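Local coordinates for trehalose-6-phosphate phosphatase-related protein (Thermoplasma acidophilum, PDB 1U02) that removes the phosphate from trehalose 6-phosphate in a magnesium-dependent reaction, yielding free trehalose, at residues I4-D9 / K217-I222; R91-T96 / L106-K111; K129-I134 / M150-R155. All blocks are in the same frame, centred on the assembly; numbering follows the deposited sequence.

Interaction 1 (I4-D9 / K217-I222); sequences IFLDYD and KILKFI. With MG (magnesium ion), chain B; NA (sodium ion), chain C.
Ile4 and Leu6 on strand 3-7 both meet Leu219 of helix 212-229, and this apolar trio makes every side-chain contact within 4.5 Å between the two segments. Ile4 slants across the leucine, with CD1 lying 3.7 Å from Leu219 CD2; its CG1 branch stands anti to the backbone N (chi1 -178°), which sends CD1 out toward the helix. Leu6 comes tip to tip with Leu219, its CD1 being 3.9 Å from Leu219 CD1. The second pair of methyls, Leu6 CD2 and Leu219 CD2, is 4.0 Å apart, so both prongs of Leu219 are used. No hydrogen bond crosses between strand and helix.

At Asp7 and Asp9 the contact gives way to metal bonds. Asp7 OD2 is 2.1 Å from the magnesium ion, and Asp9 gives its backbone O instead of its carboxylate, at 2.0 Å from the same ion. Three waters and Asp179 complete six ligands. The Asp9 carboxylate turns to the sodium ion, with OD1 at 2.7 Å, in a site shared with Pro14, Ser22 and a water.

Hydrogen bonds and salt bridges fix the acidic groups. A magnesium-bound water donates to Asp7 OD1 over 2.9 Å. Lys161 forms a salt bridge with that same oxygen, Thr11 OG1 is hydrogen-bonded to Asp7 OD2, and Arg47 NE forms a salt bridge with Asp9 OD2.

Asp7 is probably the nucleophile, as in related enzymes. An inner parallel strand, packed under helices and leading into a DxD pair on magnesium, is the hallmark of the Rossmann-like core of the HAD phosphatases.

Interaction 2 (R91-T96 / L106-K111); sequences RIYEDT and LRIYRK
Arg110 lies across the Tyr93 ring at about a right angle, its aliphatic chain over one face. The CH-pi contact is made by Arg110 CD, displaced from the ring centre, 3.7 Å from the centroid and 22° off the normal. The chain runs on over the CD2 side, Arg110 NH1 lying 3.4 Å from Tyr93 CD2; the guanidinium and ring planes are 23° apart, with Tyr93 CB over one guanidinium face. CG anti to the backbone N (chi1 177°) and an extended run to NE allow this overlap, and a salt bridge from NH2 to Asp90 holds the far end.

Ile108 approaches the same ring at its edge: CG2 sits near the ring plane, 3.8 Å from Tyr93 CE1. Its other branch points to the helix end, bringing CD1 within 3.3 Å of Thr96 O. One water joins Tyr93 OH, at 2.7 Å, to Ile108 O, to which it donates. Thr96 OG1 donates back into the helix to Ile92 O over 2.7 Å and is also hydrogen-bonded to Tyr117 OH.

Helix segment 91-96 packs, nearly antiparallel, on edge strand 107-111 of a four-stranded antiparallel sheet, consistent with the alpha/beta cap domain of a C2-type HAD phosphatase.

Interaction 3 (K129-I134 / M150-R155); sequences KLRSRI and MIIELR
Arg131 brings the flat group of this contact, but only its base meets the strand: CB is 4.3 Å from Ile152 CD1. The guanidinium makes a cation-pi contact with the ring of Tyr147, so its flat end is engaged by the neighbouring strand 144-147. Everything else that crosses is branched and aliphatic.

Ile134 does most of the work, slanting across both strand residues. Its CG2 lies 3.7 Å from Ile152 CG2 and equally 3.7 Å from Leu154 CD2, bridging the two. With CG1 beside the backbone N (chi1 -67°), the other arm swings along Ile152, putting Ile134 CD1 3.9 Å from Ile152 CD1. Trp99 and Tyr117 also touch Ile134. Cutting Ile134 back to alanine removes CG1, CG2 and CD1, and would probably open a gap between helix and strand, leaving Ile152 and Leu154 without the methyls that link them.

The axis of helix segment 129-134 runs almost parallel to strand 151-155, 8° apart and 10.1 Å away at closest approach. No hydrogen bond crosses: the backbone of Ile152 and Leu154 is bonded to Tyr117 and Val115 in strand 114-118. The chemistry therefore implies a join held by close fit of buried aliphatic side chains, with the charge of Arg131 turned to Tyr147 beside it.

In the fold
Interactions 2 and 3 are neighbours, their centres 11 Å apart, and both place a helix on the four-stranded antiparallel sheet. They touch directly, Ile92 CG2 lying 3.7 Å from Leu154 CD1, and Leu106 also packs on Leu130. Along the chain they come in series, 91-96/106-111 before 129-134/150-155, and both are nested in the long loop closed by interaction 1. Interaction 1 packs the C-terminal helix on the eight-stranded sheet and lies across the chain's centre from the other two, its centre about 31 to 32 Å from theirs. The enzyme thus reads as a core carrying the magnesium site, with an inserted two-layer domain that probably serves as the cap over the active site.

Interaction 1 (I4-D9 / K217-I222)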
loop_
_atom_site.group_PDB
_atom_site.type_symbol
_atom_site.label_atom_id
_atom_site.label_comp_id
_atom_site.label_asym_id
_atom_site.label_seq_id
_atom_site.Cartn_x
_atom_site.Cartn_y
_atom_site.Cartn_z
ATOM N N ILE A 4 -14.292 -5.580 3.509
ATOM C CA ILE A 4 -13.673 -5.379 2.209
ATOM C C ILE A 4 -12.330 -4.694 2.433
ATOM O O ILE A 4 -12.242 -3.665 3.102
ATOM C CB ILE A 4 -14.549 -4.540 1.248
ATOM C CG1 ILE A 4 -13.841 -4.412 -0.101
ATOM C CG2 ILE A 4 -14.818 -3.173 1.826
ATOM C CD1 ILE A 4 -14.719 -3.874 -1.206
ATOM N N PHE A 5 -11.285 -5.306 1.892
ATOM C CA PHE A 5 -9.922 -4.807 2.009
ATOM C C PHE A 5 -9.463 -4.436 0.608
ATOM O O PHE A 5 -9.403 -5.287 -0.278
ATOM C CB PHE A 5 -9.028 -5.904 2.582
ATOM C CG PHE A 5 -9.394 -6.317 3.981
ATOM C CD1 PHE A 5 -8.827 -5.672 5.079
ATOM C CD2 PHE A 5 -10.306 -7.353 4.203
ATOM C CE1 PHE A 5 -9.154 -6.050 6.386
ATOM C CE2 PHE A 5 -10.646 -7.743 5.507
ATOM C CZ PHE A 5 -10.065 -7.088 6.603
ATOM N N LEU A 6 -9.135 -3.166 0.409
ATOM C CA LEU A 6 -8.718 -2.696 -0.905
ATOM C C LEU A 6 -7.335 -2.067 -0.925
ATOM O O LEU A 6 -7.051 -1.164 -0.141
ATOM C CB LEU A 6 -9.717 -1.655 -1.422
ATOM C CG LEU A 6 -11.198 -2.033 -1.437
ATOM C CD1 LEU A 6 -12.061 -0.785 -1.635
ATOM C CD2 LEU A 6 -11.438 -3.052 -2.537
ATOM N N ASP A 7 -6.482 -2.545 -1.826
ATOM C CA ASP A 7 -5.154 -1.971 -1.998
ATOM C C ASP A 7 -5.439 -0.625 -2.664
ATOM O O ASP A 7 -6.505 -0.441 -3.254
ATOM C CB ASP A 7 -4.317 -2.855 -2.932
ATOM C CG ASP A 7 -3.021 -2.190 -3.370
ATOM O OD1 ASP A 7 -2.229 -1.775 -2.502
ATOM O OD2 ASP A 7 -2.791 -2.088 -4.591
ATOM N N TYR A 8 -4.503 0.313 -2.582
ATOM C CA TYR A 8 -4.711 1.630 -3.179
ATOM C C TYR A 8 -4.033 1.789 -4.546
ATOM O O TYR A 8 -4.703 1.800 -5.585
ATOM C CB TYR A 8 -4.205 2.725 -2.222
ATOM C CG TYR A 8 -4.615 4.125 -2.611
ATOM C CD1 TYR A 8 -5.951 4.528 -2.534
ATOM C CD2 TYR A 8 -3.678 5.043 -3.078
ATOM C CE1 TYR A 8 -6.345 5.810 -2.916
ATOM C CE2 TYR A 8 -4.063 6.339 -3.467
ATOM C CZ TYR A 8 -5.399 6.710 -3.382
ATOM O OH TYR A 8 -5.793 7.974 -3.768
ATOM N N ASP A 9 -2.707 1.911 -4.547
ATOM C CA ASP A 9 -1.974 2.086 -5.798
ATOM C C ASP A 9 -2.086 0.903 -6.747
ATOM O O ASP A 9 -1.813 -0.240 -6.377
ATOM C CB ASP A 9 -0.508 2.382 -5.507
ATOM C CG ASP A 9 -0.337 3.647 -4.702
ATOM O OD1 ASP A 9 -0.689 4.730 -5.220
ATOM O OD2 ASP A 9 0.129 3.553 -3.552
ATOM N N LYS A 217 -15.527 -0.203 -11.209
ATOM C CA LYS A 217 -16.823 -0.595 -11.743
ATOM C C LYS A 217 -17.427 -1.721 -10.916
ATOM O O LYS A 217 -18.632 -1.749 -10.683
ATOM C CB LYS A 217 -16.672 -1.034 -13.200
ATOM C CG LYS A 217 -17.979 -1.103 -13.961
ATOM C CD LYS A 217 -17.743 -1.416 -15.432
ATOM C CE LYS A 217 -19.037 -1.325 -16.222
ATOM N NZ LYS A 217 -18.823 -1.577 -17.672
ATOM N N ILE A 218 -16.585 -2.650 -10.474
ATOM C CA ILE A 218 -17.050 -3.763 -9.658
ATOM C C ILE A 218 -17.547 -3.236 -8.310
ATOM O O ILE A 218 -18.591 -3.669 -7.808
ATOM C CB ILE A 218 -15.923 -4.797 -9.432
ATOM C CG1 ILE A 218 -15.718 -5.622 -10.704
ATOM C CG2 ILE A 218 -16.259 -5.705 -8.256
ATOM C CD1 ILE A 218 -16.930 -6.449 -11.103
ATOM N N LEU A 219 -16.802 -2.294 -7.734
ATOM C CA LEU A 219 -17.182 -1.703 -6.454
ATOM C C LEU A 219 -18.484 -0.923 -6.631
ATOM O O LEU A 219 -19.357 -0.932 -5.759
ATOM C CB LEU A 219 -16.074 -0.768 -5.946
ATOM C CG LEU A 219 -14.711 -1.399 -5.644
ATOM C CD1 LEU A 219 -13.752 -0.327 -5.130
ATOM C CD2 LEU A 219 -14.871 -2.497 -4.606
ATOM N N LYS A 220 -18.600 -0.245 -7.766
ATOM C CA LYS A 220 -19.792 0.525 -8.099
ATOM C C LYS A 220 -20.995 -0.423 -8.107
ATOM O O LYS A 220 -22.053 -0.111 -7.569
ATOM C CB LYS A 220 -19.619 1.157 -9.483
ATOM C CG LYS A 220 -20.852 1.864 -10.039
ATOM C CD LYS A 220 -20.719 2.064 -11.548
ATOM C CE LYS A 220 -21.807 2.969 -12.106
ATOM N NZ LYS A 220 -21.647 4.379 -11.651
ATOM N N PHE A 221 -20.813 -1.591 -8.717
ATOM C CA PHE A 221 -21.871 -2.588 -8.804
ATOM C C PHE A 221 -22.268 -3.146 -7.437
ATOM O O PHE A 221 -23.458 -3.276 -7.132
ATOM C CB PHE A 221 -21.433 -3.737 -9.711
ATOM C CG PHE A 221 -22.535 -4.697 -10.040
ATOM C CD1 PHE A 221 -23.599 -4.301 -10.851
ATOM C CD2 PHE A 221 -22.521 -5.993 -9.529
ATOM C CE1 PHE A 221 -24.639 -5.185 -11.151
ATOM C CE2 PHE A 221 -23.555 -6.885 -9.821
ATOM C CZ PHE A 221 -24.614 -6.479 -10.632
ATOM N N ILE A 222 -21.278 -3.490 -6.619
ATOM C CA ILE A 222 -21.555 -4.030 -5.294
ATOM C C ILE A 222 -22.425 -3.057 -4.507
ATOM O O ILE A 222 -23.300 -3.470 -3.746
ATOM C CB ILE A 222 -20.253 -4.298 -4.520
ATOM C CG1 ILE A 222 -19.401 -5.313 -5.279
ATOM C CG2 ILE A 222 -20.576 -4.850 -3.139
ATOM C CD1 ILE A 222 -18.039 -5.538 -4.668
HETATM MG MG MG B . -0.918 -1.852 -5.474
HETATM NA NA NA C . -0.314 5.605 -7.702
HETATM O O HOH W 1 -0.126 -0.571 -4.025
HETATM O O HOH W 2 0.734 -1.614 -6.649
HETATM O O HOH W 3 -0.102 -3.381 -4.260
HETATM O O HOH W 4 2.022 5.321 -8.636
#

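Interaction 2 (R91-T96 / L106-K111)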
loop_
_atom_site.group_PDB
_atom_site.type_symbol
_atom_site.label_atom_id
_atom_site.label_comp_id
_atom_site.label_asym_id
_atom_site.label_seq_id
_atom_site.Cartn_x
_atom_site.Cartn_y
_atom_site.Cartn_z
ATOM N N ARG A 91 16.679 9.081 11.043
ATOM C CA ARG A 91 18.119 9.060 10.808
ATOM C C ARG A 91 18.449 8.578 9.396
ATOM O O ARG A 91 19.366 9.095 8.755
ATOM C CB ARG A 91 18.822 8.163 11.837
ATOM C CG ARG A 91 18.679 8.645 13.281
ATOM C CD ARG A 91 19.801 8.113 14.189
ATOM N NE ARG A 91 19.714 6.677 14.459
ATOM C CZ ARG A 91 18.791 6.106 15.233
ATOM N NH1 ARG A 91 17.859 6.844 15.826
ATOM N NH2 ARG A 91 18.803 4.792 15.419
ATOM N N ILE A 92 17.704 7.587 8.915
ATOM C CA ILE A 92 17.941 7.062 7.573
ATOM C C ILE A 92 17.747 8.160 6.536
ATOM O O ILE A 92 18.556 8.310 5.620
ATOM C CB ILE A 92 16.999 5.874 7.266
ATOM C CG1 ILE A 92 17.418 4.664 8.112
ATOM C CG2 ILE A 92 17.044 5.530 5.775
ATOM C CD1 ILE A 92 16.470 3.484 8.024
ATOM N N TYR A 93 16.679 8.936 6.684
ATOM C CA TYR A 93 16.408 10.014 5.747
ATOM C C TYR A 93 17.498 11.078 5.831
ATOM O O TYR A 93 17.995 11.561 4.815
ATOM C CB TYR A 93 15.054 10.665 6.039
ATOM C CG TYR A 93 14.756 11.783 5.078
ATOM C CD1 TYR A 93 14.447 11.513 3.749
ATOM C CD2 TYR A 93 14.862 13.116 5.473
ATOM C CE1 TYR A 93 14.259 12.543 2.827
ATOM C CE2 TYR A 93 14.676 14.155 4.559
ATOM C CZ TYR A 93 14.379 13.856 3.240
ATOM O OH TYR A 93 14.234 14.869 2.321
ATOM N N GLU A 94 17.862 11.450 7.050
ATOM C CA GLU A 94 18.888 12.465 7.238
ATOM C C GLU A 94 20.217 12.058 6.615
ATOM O O GLU A 94 20.894 12.876 5.986
ATOM C CB GLU A 94 19.082 12.753 8.729
ATOM C CG GLU A 94 20.197 13.745 9.031
ATOM C CD GLU A 94 20.125 14.998 8.169
ATOM O OE1 GLU A 94 19.045 15.627 8.106
ATOM O OE2 GLU A 94 21.154 15.355 7.554
ATOM N N ASP A 95 20.584 10.790 6.768
ATOM C CA ASP A 95 21.850 10.321 6.234
ATOM C C ASP A 95 21.832 10.005 4.742
ATOM O O ASP A 95 22.886 9.894 4.126
ATOM C CB ASP A 95 22.335 9.090 7.016
ATOM C CG ASP A 95 22.565 9.385 8.503
ATOM O OD1 ASP A 95 22.793 10.559 8.862
ATOM O OD2 ASP A 95 22.536 8.433 9.314
ATOM N N THR A 96 20.651 9.878 4.147
ATOM C CA THR A 96 20.596 9.543 2.728
ATOM C C THR A 96 19.937 10.579 1.817
ATOM O O THR A 96 19.995 10.449 0.593
ATOM C CB THR A 96 19.875 8.187 2.509
ATOM O OG1 THR A 96 18.504 8.300 2.911
ATOM C CG2 THR A 96 20.547 7.086 3.322
ATOM N N LEU A 106 17.077 10.581 -8.981
ATOM C CA LEU A 106 16.616 9.807 -7.839
ATOM C C LEU A 106 15.666 10.676 -7.019
ATOM O O LEU A 106 15.916 11.868 -6.814
ATOM C CB LEU A 106 17.796 9.400 -6.950
ATOM C CG LEU A 106 17.432 8.781 -5.592
ATOM C CD1 LEU A 106 16.755 7.439 -5.811
ATOM C CD2 LEU A 106 18.682 8.618 -4.732
ATOM N N ARG A 107 14.575 10.074 -6.564
ATOM C CA ARG A 107 13.604 10.779 -5.732
ATOM C C ARG A 107 13.487 10.000 -4.426
ATOM O O ARG A 107 13.456 8.765 -4.430
ATOM C CB ARG A 107 12.247 10.855 -6.438
ATOM C CG ARG A 107 12.216 11.871 -7.581
ATOM C CD ARG A 107 10.904 11.813 -8.352
ATOM N NE ARG A 107 10.744 10.543 -9.056
ATOM C CZ ARG A 107 9.681 10.226 -9.790
ATOM N NH1 ARG A 107 8.677 11.090 -9.915
ATOM N NH2 ARG A 107 9.627 9.051 -10.408
ATOM N N ILE A 108 13.442 10.715 -3.311
ATOM C CA ILE A 108 13.350 10.071 -2.008
ATOM C C ILE A 108 12.086 10.543 -1.297
ATOM O O ILE A 108 11.895 11.734 -1.070
ATOM C CB ILE A 108 14.606 10.394 -1.155
ATOM C CG1 ILE A 108 15.855 9.844 -1.853
ATOM C CG2 ILE A 108 14.494 9.763 0.229
ATOM C CD1 ILE A 108 17.173 10.248 -1.200
ATOM N N TYR A 109 11.217 9.598 -0.969
ATOM C CA TYR A 109 9.966 9.909 -0.296
ATOM C C TYR A 109 10.070 9.474 1.156
ATOM O O TYR A 109 10.135 8.283 1.461
ATOM C CB TYR A 109 8.816 9.189 -0.991
ATOM C CG TYR A 109 8.640 9.625 -2.427
ATOM C CD1 TYR A 109 7.780 10.668 -2.758
ATOM C CD2 TYR A 109 9.336 8.994 -3.454
ATOM C CE1 TYR A 109 7.610 11.073 -4.086
ATOM C CE2 TYR A 109 9.175 9.389 -4.785
ATOM C CZ TYR A 109 8.311 10.426 -5.093
ATOM O OH TYR A 109 8.147 10.814 -6.411
ATOM N N ARG A 110 10.094 10.460 2.043
ATOM C CA ARG A 110 10.210 10.219 3.469
ATOM C C ARG A 110 8.872 9.956 4.139
ATOM O O ARG A 110 7.889 10.641 3.868
ATOM C CB ARG A 110 10.880 11.422 4.138
ATOM C CG ARG A 110 10.981 11.319 5.645
ATOM C CD ARG A 110 11.537 12.605 6.228
ATOM N NE ARG A 110 11.834 12.484 7.650
ATOM C CZ ARG A 110 12.444 13.423 8.367
ATOM N NH1 ARG A 110 12.822 14.559 7.790
ATOM N NH2 ARG A 110 12.678 13.227 9.659
ATOM N N LYS A 111 8.847 8.955 5.015
ATOM C CA LYS A 111 7.646 8.607 5.769
ATOM C C LYS A 111 8.110 8.230 7.175
ATOM O O LYS A 111 9.273 7.885 7.369
ATOM C CB LYS A 111 6.918 7.443 5.098
ATOM C CG LYS A 111 6.539 7.785 3.666
ATOM C CD LYS A 111 5.989 6.631 2.882
ATOM C CE LYS A 111 5.865 7.045 1.420
ATOM N NZ LYS A 111 5.064 6.102 0.617
HETATM O O HOH W 5 12.928 14.315 0.019
#

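Interaction 3 (K129-I134 / M150-R155)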
loop_
_atom_site.group_PDB
_atom_site.type_symbol
_atom_site.label_atom_id
_atom_site.label_comp_id
_atom_site.label_asym_id
_atom_site.label_seq_id
_atom_site.Cartn_x
_atom_site.Cartn_y
_atom_site.Cartn_z
ATOM N N LYS A 129 25.045 0.591 -8.062
ATOM C CA LYS A 129 25.773 1.276 -7.000
ATOM C C LYS A 129 24.809 1.784 -5.931
ATOM O O LYS A 129 25.045 1.614 -4.736
ATOM C CB LYS A 129 26.564 2.451 -7.583
ATOM C CG LYS A 129 27.303 3.275 -6.548
ATOM C CD LYS A 129 27.951 4.496 -7.185
ATOM C CE LYS A 129 28.747 5.295 -6.165
ATOM N NZ LYS A 129 29.881 4.507 -5.590
ATOM N N LEU A 130 23.720 2.413 -6.367
ATOM C CA LEU A 130 22.729 2.933 -5.434
ATOM C C LEU A 130 22.116 1.792 -4.639
ATOM O O LEU A 130 21.942 1.889 -3.428
ATOM C CB LEU A 130 21.618 3.676 -6.181
ATOM C CG LEU A 130 20.463 4.160 -5.296
ATOM C CD1 LEU A 130 20.965 5.181 -4.279
ATOM C CD2 LEU A 130 19.381 4.768 -6.172
ATOM N N ARG A 131 21.786 0.708 -5.329
ATOM C CA ARG A 131 21.192 -0.442 -4.673
ATOM C C ARG A 131 22.071 -0.942 -3.533
ATOM O O ARG A 131 21.574 -1.222 -2.441
ATOM C CB ARG A 131 20.956 -1.568 -5.686
ATOM C CG ARG A 131 20.346 -2.825 -5.085
ATOM C CD ARG A 131 20.125 -3.905 -6.141
ATOM N NE ARG A 131 19.624 -5.150 -5.552
ATOM C CZ ARG A 131 19.334 -6.250 -6.244
ATOM N NH1 ARG A 131 19.493 -6.274 -7.561
ATOM N NH2 ARG A 131 18.885 -7.329 -5.617
ATOM N N SER A 132 23.377 -1.040 -3.780
ATOM C CA SER A 132 24.303 -1.516 -2.758
ATOM C C SER A 132 24.371 -0.543 -1.582
ATOM O O SER A 132 24.519 -0.966 -0.435
ATOM C CB SER A 132 25.706 -1.725 -3.348
ATOM O OG SER A 132 26.310 -0.495 -3.711
ATOM N N ARG A 133 24.261 0.757 -1.863
ATOM C CA ARG A 133 24.289 1.761 -0.795
ATOM C C ARG A 133 23.067 1.603 0.094
ATOM O O ARG A 133 23.161 1.674 1.316
ATOM C CB ARG A 133 24.280 3.188 -1.355
ATOM C CG ARG A 133 25.579 3.678 -1.960
ATOM C CD ARG A 133 25.489 5.192 -2.164
ATOM N NE ARG A 133 26.659 5.761 -2.821
ATOM C CZ ARG A 133 26.820 7.059 -3.063
ATOM N NH1 ARG A 133 25.883 7.927 -2.698
ATOM N NH2 ARG A 133 27.918 7.491 -3.670
ATOM N N ILE A 134 21.912 1.414 -0.533
ATOM C CA ILE A 134 20.664 1.250 0.208
ATOM C C ILE A 134 20.733 0.009 1.098
ATOM O O ILE A 134 20.343 0.050 2.265
ATOM C CB ILE A 134 19.467 1.129 -0.759
ATOM C CG1 ILE A 134 19.260 2.462 -1.478
ATOM C CG2 ILE A 134 18.206 0.728 0.003
ATOM C CD1 ILE A 134 18.263 2.398 -2.624
HETATM N N MSE A 150 10.916 -0.064 -10.243
HETATM C CA MSE A 150 11.545 1.256 -10.216
HETATM C C MSE A 150 11.611 1.756 -8.782
HETATM O O MSE A 150 11.924 2.920 -8.544
HETATM C CB MSE A 150 10.739 2.269 -11.032
HETATM C CG MSE A 150 10.550 1.920 -12.490
HETATM SE SE MSE A 150 9.664 3.376 -13.407
HETATM C CE MSE A 150 7.964 3.310 -12.497
ATOM N N ILE A 151 11.325 0.865 -7.839
ATOM C CA ILE A 151 11.297 1.211 -6.425
ATOM C C ILE A 151 12.112 0.321 -5.497
ATOM O O ILE A 151 12.166 -0.892 -5.671
ATOM C CB ILE A 151 9.842 1.165 -5.893
ATOM C CG1 ILE A 151 8.998 2.223 -6.598
ATOM C CG2 ILE A 151 9.821 1.376 -4.387
ATOM C CD1 ILE A 151 9.479 3.606 -6.346
ATOM N N ILE A 152 12.735 0.949 -4.505
ATOM C CA ILE A 152 13.481 0.248 -3.475
ATOM C C ILE A 152 13.061 0.958 -2.189
ATOM O O ILE A 152 13.247 2.164 -2.048
ATOM C CB ILE A 152 15.011 0.363 -3.651
ATOM C CG1 ILE A 152 15.435 -0.265 -4.983
ATOM C CG2 ILE A 152 15.712 -0.363 -2.497
ATOM C CD1 ILE A 152 16.933 -0.227 -5.225
ATOM N N GLU A 153 12.480 0.213 -1.259
ATOM C CA GLU A 153 12.015 0.823 -0.025
ATOM C C GLU A 153 12.576 0.170 1.225
ATOM O O GLU A 153 12.672 -1.058 1.309
ATOM C CB GLU A 153 10.478 0.774 0.038
ATOM C CG GLU A 153 9.879 1.510 1.238
ATOM C CD GLU A 153 8.352 1.464 1.285
ATOM O OE1 GLU A 153 7.784 0.388 1.565
ATOM O OE2 GLU A 153 7.718 2.510 1.042
ATOM N N LEU A 154 12.962 1.006 2.183
ATOM C CA LEU A 154 13.458 0.539 3.469
ATOM C C LEU A 154 12.243 0.593 4.372
ATOM O O LEU A 154 11.560 1.616 4.439
ATOM C CB LEU A 154 14.549 1.463 4.007
ATOM C CG LEU A 154 15.836 1.439 3.187
ATOM C CD1 LEU A 154 16.876 2.352 3.833
ATOM C CD2 LEU A 154 16.353 0.005 3.108
ATOM N N ARG A 155 11.968 -0.502 5.067
ATOM C CA ARG A 155 10.795 -0.547 5.918
ATOM C C ARG A 155 11.018 -1.369 7.183
ATOM O O ARG A 155 12.109 -1.895 7.411
ATOM C CB ARG A 155 9.625 -1.116 5.110
ATOM C CG ARG A 155 9.881 -2.516 4.581
ATOM C CD ARG A 155 8.826 -2.982 3.579
ATOM N NE ARG A 155 8.896 -4.431 3.394
ATOM C CZ ARG A 155 8.151 -5.132 2.543
ATOM N NH1 ARG A 155 7.261 -4.523 1.770
ATOM N NH2 ARG A 155 8.285 -6.452 2.481
#